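Local coordinates for protein Exo-poly-alpha-D-galacturonosidase (Thermotoga maritima, PDB 3JUR) that probably hydrolyses polygalacturonan, the backbone of pectin, as an exo-acting family 28 glycosidase built on a right-handed parallel beta-helix, at residues L299-V313 / L328-F342. Numbering follows the deposited sequence.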
loop_
_atom_site.group_PDB
_atom_site.type_symbol
_atom_site.label_atom_id
_atom_site.label_comp_id
_atom_site.label_asym_id
_atom_site.label_seq_id
_atom_site.Cartn_x
_atom_site.Cartn_y
_atom_site.Cartn_z
ATOM N N LEU D 299 -26.944 6.170 -5.754
ATOM C CA LEU D 299 -27.346 7.569 -5.838
ATOM C C LEU D 299 -27.037 8.084 -7.232
ATOM O O LEU D 299 -25.874 8.109 -7.652
ATOM C CB LEU D 299 -26.638 8.442 -4.798
ATOM C CG LEU D 299 -27.232 9.865 -4.849
ATOM C CD1 LEU D 299 -28.527 9.983 -4.005
ATOM C CD2 LEU D 299 -26.241 10.926 -4.486
ATOM N N VAL D 300 -28.082 8.510 -7.940
ATOM C CA VAL D 300 -27.957 8.886 -9.337
ATOM C C VAL D 300 -28.464 10.311 -9.567
ATOM O O VAL D 300 -29.468 10.725 -8.977
ATOM C CB VAL D 300 -28.691 7.869 -10.247
ATOM C CG1 VAL D 300 -28.442 8.152 -11.732
ATOM C CG2 VAL D 300 -28.242 6.463 -9.925
ATOM N N ILE D 301 -27.741 11.071 -10.387
ATOM C CA ILE D 301 -28.225 12.375 -10.842
ATOM C C ILE D 301 -28.374 12.313 -12.368
ATOM O O ILE D 301 -27.450 11.875 -13.064
ATOM C CB ILE D 301 -27.285 13.570 -10.441
ATOM C CG1 ILE D 301 -26.712 13.448 -9.014
ATOM C CG2 ILE D 301 -28.005 14.904 -10.638
ATOM C CD1 ILE D 301 -27.720 13.560 -7.883
ATOM N N GLY D 302 -29.540 12.723 -12.876
ATOM C CA GLY D 302 -29.804 12.746 -14.319
ATOM C C GLY D 302 -30.492 11.495 -14.848
ATOM O O GLY D 302 -30.914 10.644 -14.065
ATOM N N SER D 303 -30.595 11.346 -16.169
ATOM C CA SER D 303 -30.008 12.268 -17.152
ATOM C C SER D 303 -30.881 13.494 -17.405
ATOM O O SER D 303 -30.444 14.464 -18.023
ATOM C CB SER D 303 -29.790 11.546 -18.476
ATOM O OG SER D 303 -31.027 11.358 -19.152
ATOM N N GLU D 304 -32.126 13.431 -16.944
ATOM C CA GLU D 304 -33.046 14.542 -17.108
ATOM C C GLU D 304 -32.772 15.556 -16.000
ATOM O O GLU D 304 -33.460 15.582 -14.990
ATOM C CB GLU D 304 -34.497 14.059 -17.081
ATOM C CG GLU D 304 -34.819 12.970 -18.116
ATOM C CD GLU D 304 -34.748 11.552 -17.554
ATOM O OE1 GLU D 304 -33.940 11.289 -16.636
ATOM O OE2 GLU D 304 -35.510 10.692 -18.034
ATOM N N MET D 305 -31.754 16.386 -16.204
ATOM C CA MET D 305 -31.357 17.375 -15.210
ATOM C C MET D 305 -31.302 18.782 -15.819
ATOM O O MET D 305 -30.586 19.658 -15.321
ATOM C CB MET D 305 -30.014 16.985 -14.557
ATOM C CG MET D 305 -28.953 16.432 -15.521
ATOM S SD MET D 305 -28.668 17.480 -16.965
ATOM C CE MET D 305 -27.523 18.664 -16.268
ATOM N N SER D 306 -32.078 18.992 -16.884
ATOM C CA SER D 306 -32.059 20.250 -17.642
ATOM C C SER D 306 -32.496 21.472 -16.829
ATOM O O SER D 306 -32.182 22.603 -17.187
ATOM C CB SER D 306 -32.926 20.129 -18.899
ATOM O OG SER D 306 -32.422 19.123 -19.762
ATOM N N GLY D 307 -33.235 21.237 -15.747
ATOM C CA GLY D 307 -33.645 22.308 -14.843
ATOM C C GLY D 307 -32.592 22.612 -13.792
ATOM O O GLY D 307 -32.695 23.609 -13.075
ATOM N N GLY D 308 -31.574 21.757 -13.711
ATOM C CA GLY D 308 -30.523 21.881 -12.707
ATOM C C GLY D 308 -30.733 20.931 -11.538
ATOM O O GLY D 308 -31.869 20.587 -11.198
ATOM N N VAL D 309 -29.626 20.478 -10.954
ATOM C CA VAL D 309 -29.626 19.732 -9.692
ATOM C C VAL D 309 -28.483 20.290 -8.847
ATOM O O VAL D 309 -27.333 20.352 -9.300
ATOM C CB VAL D 309 -29.453 18.197 -9.893
ATOM C CG1 VAL D 309 -29.441 17.461 -8.542
ATOM C CG2 VAL D 309 -30.554 17.615 -10.810
ATOM N N ARG D 310 -28.797 20.717 -7.628
ATOM C CA ARG D 310 -27.777 21.274 -6.734
ATOM C C ARG D 310 -28.097 20.940 -5.283
ATOM O O ARG D 310 -29.250 20.649 -4.958
ATOM C CB ARG D 310 -27.656 22.799 -6.911
ATOM C CG ARG D 310 -28.962 23.553 -6.755
ATOM C CD ARG D 310 -28.752 24.941 -6.170
ATOM N NE ARG D 310 -28.585 25.965 -7.195
ATOM C CZ ARG D 310 -29.411 26.995 -7.383
ATOM N NH1 ARG D 310 -30.483 27.166 -6.615
ATOM N NH2 ARG D 310 -29.162 27.867 -8.347
ATOM N N ASN D 311 -27.077 20.988 -4.428
ATOM C CA ASN D 311 -27.229 20.799 -2.982
ATOM C C ASN D 311 -27.937 19.505 -2.606
ATOM O O ASN D 311 -29.040 19.498 -2.050
ATOM C CB ASN D 311 -27.885 22.021 -2.337
ATOM C CG ASN D 311 -27.078 23.277 -2.554
ATOM O OD1 ASN D 311 -25.847 23.254 -2.474
ATOM N ND2 ASN D 311 -27.760 24.381 -2.845
ATOM N N VAL D 312 -27.284 18.404 -2.947
ATOM C CA VAL D 312 -27.772 17.085 -2.618
ATOM C C VAL D 312 -26.739 16.445 -1.711
ATOM O O VAL D 312 -25.546 16.422 -2.042
ATOM C CB VAL D 312 -27.950 16.226 -3.884
ATOM C CG1 VAL D 312 -28.300 14.788 -3.511
ATOM C CG2 VAL D 312 -29.028 16.820 -4.789
ATOM N N VAL D 313 -27.196 15.953 -0.563
ATOM C CA VAL D 313 -26.341 15.238 0.367
ATOM C C VAL D 313 -26.852 13.807 0.517
ATOM O O VAL D 313 -28.015 13.584 0.885
ATOM C CB VAL D 313 -26.289 15.915 1.764
ATOM C CG1 VAL D 313 -25.446 15.094 2.733
ATOM C CG2 VAL D 313 -25.756 17.354 1.672
ATOM N N LEU D 328 -23.514 10.235 -12.159
ATOM C CA LEU D 328 -24.015 11.468 -12.778
ATOM C C LEU D 328 -24.067 11.301 -14.305
ATOM O O LEU D 328 -23.066 10.938 -14.934
ATOM C CB LEU D 328 -23.171 12.689 -12.373
ATOM C CG LEU D 328 -23.341 13.285 -10.961
ATOM C CD1 LEU D 328 -22.878 12.340 -9.855
ATOM C CD2 LEU D 328 -22.613 14.608 -10.834
ATOM N N LYS D 329 -25.251 11.536 -14.882
ATOM C CA LYS D 329 -25.495 11.357 -16.320
ATOM C C LYS D 329 -26.063 12.628 -16.934
ATOM O O LYS D 329 -27.017 13.205 -16.408
ATOM C CB LYS D 329 -26.541 10.265 -16.588
ATOM C CG LYS D 329 -26.484 9.041 -15.725
ATOM C CD LYS D 329 -27.536 8.026 -16.161
ATOM C CE LYS D 329 -28.876 8.264 -15.470
ATOM N NZ LYS D 329 -29.800 7.105 -15.671
ATOM N N THR D 330 -25.505 13.031 -18.073
ATOM C CA THR D 330 -26.004 14.167 -18.841
ATOM C C THR D 330 -25.395 14.127 -20.245
ATOM O O THR D 330 -24.569 13.260 -20.539
ATOM C CB THR D 330 -25.679 15.514 -18.153
ATOM O OG1 THR D 330 -26.298 16.592 -18.871
ATOM C CG2 THR D 330 -24.155 15.736 -18.079
ATOM N N ASN D 331 -25.817 15.050 -21.105
ATOM C CA ASN D 331 -25.208 15.238 -22.422
ATOM C C ASN D 331 -25.452 16.660 -22.929
ATOM O O ASN D 331 -26.109 17.453 -22.248
ATOM C CB ASN D 331 -25.708 14.190 -23.427
ATOM C CG ASN D 331 -27.220 14.237 -23.633
ATOM O OD1 ASN D 331 -27.832 15.307 -23.635
ATOM N ND2 ASN D 331 -27.822 13.072 -23.826
ATOM N N SER D 332 -24.936 16.983 -24.117
ATOM C CA SER D 332 -25.042 18.347 -24.646
ATOM C C SER D 332 -26.407 18.713 -25.269
ATOM O O SER D 332 -26.559 19.806 -25.819
ATOM C CB SER D 332 -23.876 18.671 -25.595
ATOM O OG SER D 332 -23.807 17.754 -26.673
ATOM N N ARG D 333 -27.392 17.820 -25.184
ATOM C CA ARG D 333 -28.781 18.200 -25.485
ATOM C C ARG D 333 -29.462 18.769 -24.236
ATOM O O ARG D 333 -30.487 19.436 -24.354
ATOM C CB ARG D 333 -29.625 17.018 -25.996
ATOM C CG ARG D 333 -28.891 15.978 -26.815
ATOM C CD ARG D 333 -29.278 16.008 -28.272
ATOM N NE ARG D 333 -30.502 15.260 -28.535
ATOM C CZ ARG D 333 -30.740 14.573 -29.652
ATOM N NH1 ARG D 333 -29.828 14.508 -30.614
ATOM N NH2 ARG D 333 -31.895 13.935 -29.799
ATOM N N ARG D 334 -28.894 18.501 -23.053
ATOM C CA ARG D 334 -29.572 18.756 -21.776
ATOM C C ARG D 334 -29.457 20.174 -21.235
ATOM O O ARG D 334 -30.394 20.669 -20.614
ATOM C CB ARG D 334 -29.085 17.795 -20.683
ATOM C CG ARG D 334 -29.409 16.330 -20.894
ATOM C CD ARG D 334 -30.880 16.001 -20.648
ATOM N NE ARG D 334 -31.057 14.554 -20.697
ATOM C CZ ARG D 334 -31.178 13.845 -21.819
ATOM N NH1 ARG D 334 -31.183 14.444 -23.008
ATOM N NH2 ARG D 334 -31.302 12.527 -21.749
ATOM N N GLY D 335 -28.306 20.810 -21.425
ATOM C CA GLY D 335 -28.008 22.059 -20.723
ATOM C C GLY D 335 -28.113 21.827 -19.224
ATOM O O GLY D 335 -27.843 20.722 -18.745
ATOM N N GLY D 336 -28.516 22.864 -18.491
ATOM C CA GLY D 336 -28.662 22.787 -17.041
ATOM C C GLY D 336 -27.345 22.568 -16.325
ATOM O O GLY D 336 -26.269 22.865 -16.867
ATOM N N TYR D 337 -27.430 22.047 -15.102
ATOM C CA TYR D 337 -26.253 21.825 -14.264
ATOM C C TYR D 337 -26.453 20.676 -13.276
ATOM O O TYR D 337 -27.583 20.298 -12.962
ATOM C CB TYR D 337 -25.862 23.113 -13.511
ATOM C CG TYR D 337 -26.965 23.682 -12.641
ATOM C CD1 TYR D 337 -27.160 23.215 -11.336
ATOM C CD2 TYR D 337 -27.818 24.680 -13.123
ATOM C CE1 TYR D 337 -28.173 23.727 -10.532
ATOM C CE2 TYR D 337 -28.844 25.198 -12.321
ATOM C CZ TYR D 337 -29.007 24.711 -11.023
ATOM O OH TYR D 337 -30.007 25.205 -10.217
ATOM N N MET D 338 -25.339 20.112 -12.822
ATOM C CA MET D 338 -25.286 19.258 -11.641
ATOM C C MET D 338 -24.113 19.776 -10.836
ATOM O O MET D 338 -22.987 19.840 -11.341
ATOM C CB MET D 338 -25.084 17.779 -12.017
ATOM C CG MET D 338 -26.203 17.208 -12.884
ATOM S SD MET D 338 -25.991 15.475 -13.325
ATOM C CE MET D 338 -24.709 15.599 -14.561
ATOM N N GLU D 339 -24.377 20.196 -9.601
ATOM C CA GLU D 339 -23.336 20.806 -8.770
ATOM C C GLU D 339 -23.651 20.752 -7.281
ATOM O O GLU D 339 -24.818 20.694 -6.893
ATOM C CB GLU D 339 -23.058 22.255 -9.197
ATOM C CG GLU D 339 -24.212 23.218 -9.027
ATOM C CD GLU D 339 -23.831 24.644 -9.395
ATOM O OE1 GLU D 339 -22.943 24.827 -10.257
ATOM O OE2 GLU D 339 -24.428 25.585 -8.828
ATOM N N ASN D 340 -22.601 20.790 -6.462
ATOM C CA ASN D 340 -22.730 20.662 -5.017
ATOM C C ASN D 340 -23.446 19.368 -4.645
ATOM O O ASN D 340 -24.510 19.384 -4.005
ATOM C CB ASN D 340 -23.423 21.890 -4.405
ATOM C CG ASN D 340 -22.441 22.921 -3.886
ATOM O OD1 ASN D 340 -21.225 22.768 -4.016
ATOM N ND2 ASN D 340 -22.968 23.975 -3.266
ATOM N N ILE D 341 -22.871 18.255 -5.095
ATOM C CA ILE D 341 -23.376 16.926 -4.788
ATOM C C ILE D 341 -22.400 16.311 -3.786
ATOM O O ILE D 341 -21.187 16.249 -4.045
ATOM C CB ILE D 341 -23.491 16.025 -6.067
ATOM C CG1 ILE D 341 -24.161 16.776 -7.229
ATOM C CG2 ILE D 341 -24.237 14.704 -5.749
ATOM C CD1 ILE D 341 -25.623 17.227 -6.979
ATOM N N PHE D 342 -22.929 15.879 -2.643
ATOM C CA PHE D 342 -22.112 15.397 -1.540
ATOM C C PHE D 342 -22.437 13.950 -1.220
ATOM O O PHE D 342 -23.559 13.631 -0.839
ATOM C CB PHE D 342 -22.320 16.275 -0.294
ATOM C CG PHE D 342 -21.878 17.692 -0.478
ATOM C CD1 PHE D 342 -20.611 18.092 -0.081
ATOM C CD2 PHE D 342 -22.725 18.623 -1.067
ATOM C CE1 PHE D 342 -20.195 19.406 -0.253
ATOM C CE2 PHE D 342 -22.312 19.943 -1.256
ATOM C CZ PHE D 342 -21.051 20.335 -0.847
HETATM O O HOH W 1 -31.920 9.022 -17.586
HETATM O O HOH W 2 -26.572 26.810 -9.766
#
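The Tyr337 ring carries Gly308 CA over one face, 3.5 Å from the ring centroid and 8° off the normal, a CH-pi contact; Gly308, lacking a side chain, lets its CA come this close. Water 2 lies over the opposite face, toward the rim, and joins Arg310 NH2 to Glu339 OE2, while Arg310 CG meets the ring edge. The Arg310 guanidinium, 20° from the ring plane, has Tyr337 OH over one face; its NH1 forms a salt bridge with Glu281, as Glu339 does with Arg374. Arg334 comes edge-on to Ser303: NE reaches the backbone O at 2.7 Å from above the carbonyl plane, and NH2 gives a straight bond (170°) to OG at 2.9 Å. Ser306 OG in turn donates to Arg334 O, and Arg334 NH1 forms a salt bridge with Asp270. An alanine in place of Arg334 would probably leave Ser303 O and OG without these donors and Asp270 without this counter-charge. Met305, bent at chi2 and chi3, crosses Thr330 at about a right angle, its SD packing 3.2 Å from Thr330 OG1. Inside, the Ile301 and Met338 side chains run past each other in opposite directions, CG2 of Ile301 3.4 Å from SD of Met338. Parallel ladders join neighbouring coils of the beta-helix, and Asn340 ND2 donates to Asn311 OD1 at 3.1 Å, a side-chain amide bond between equivalent positions of successive coils, as in an asparagine ladder. Apolar side chains thus pack inside the coil, the Arg334 bonds hold the loop side, and water bridges Arg310 and Glu339, whose charges other residues balance.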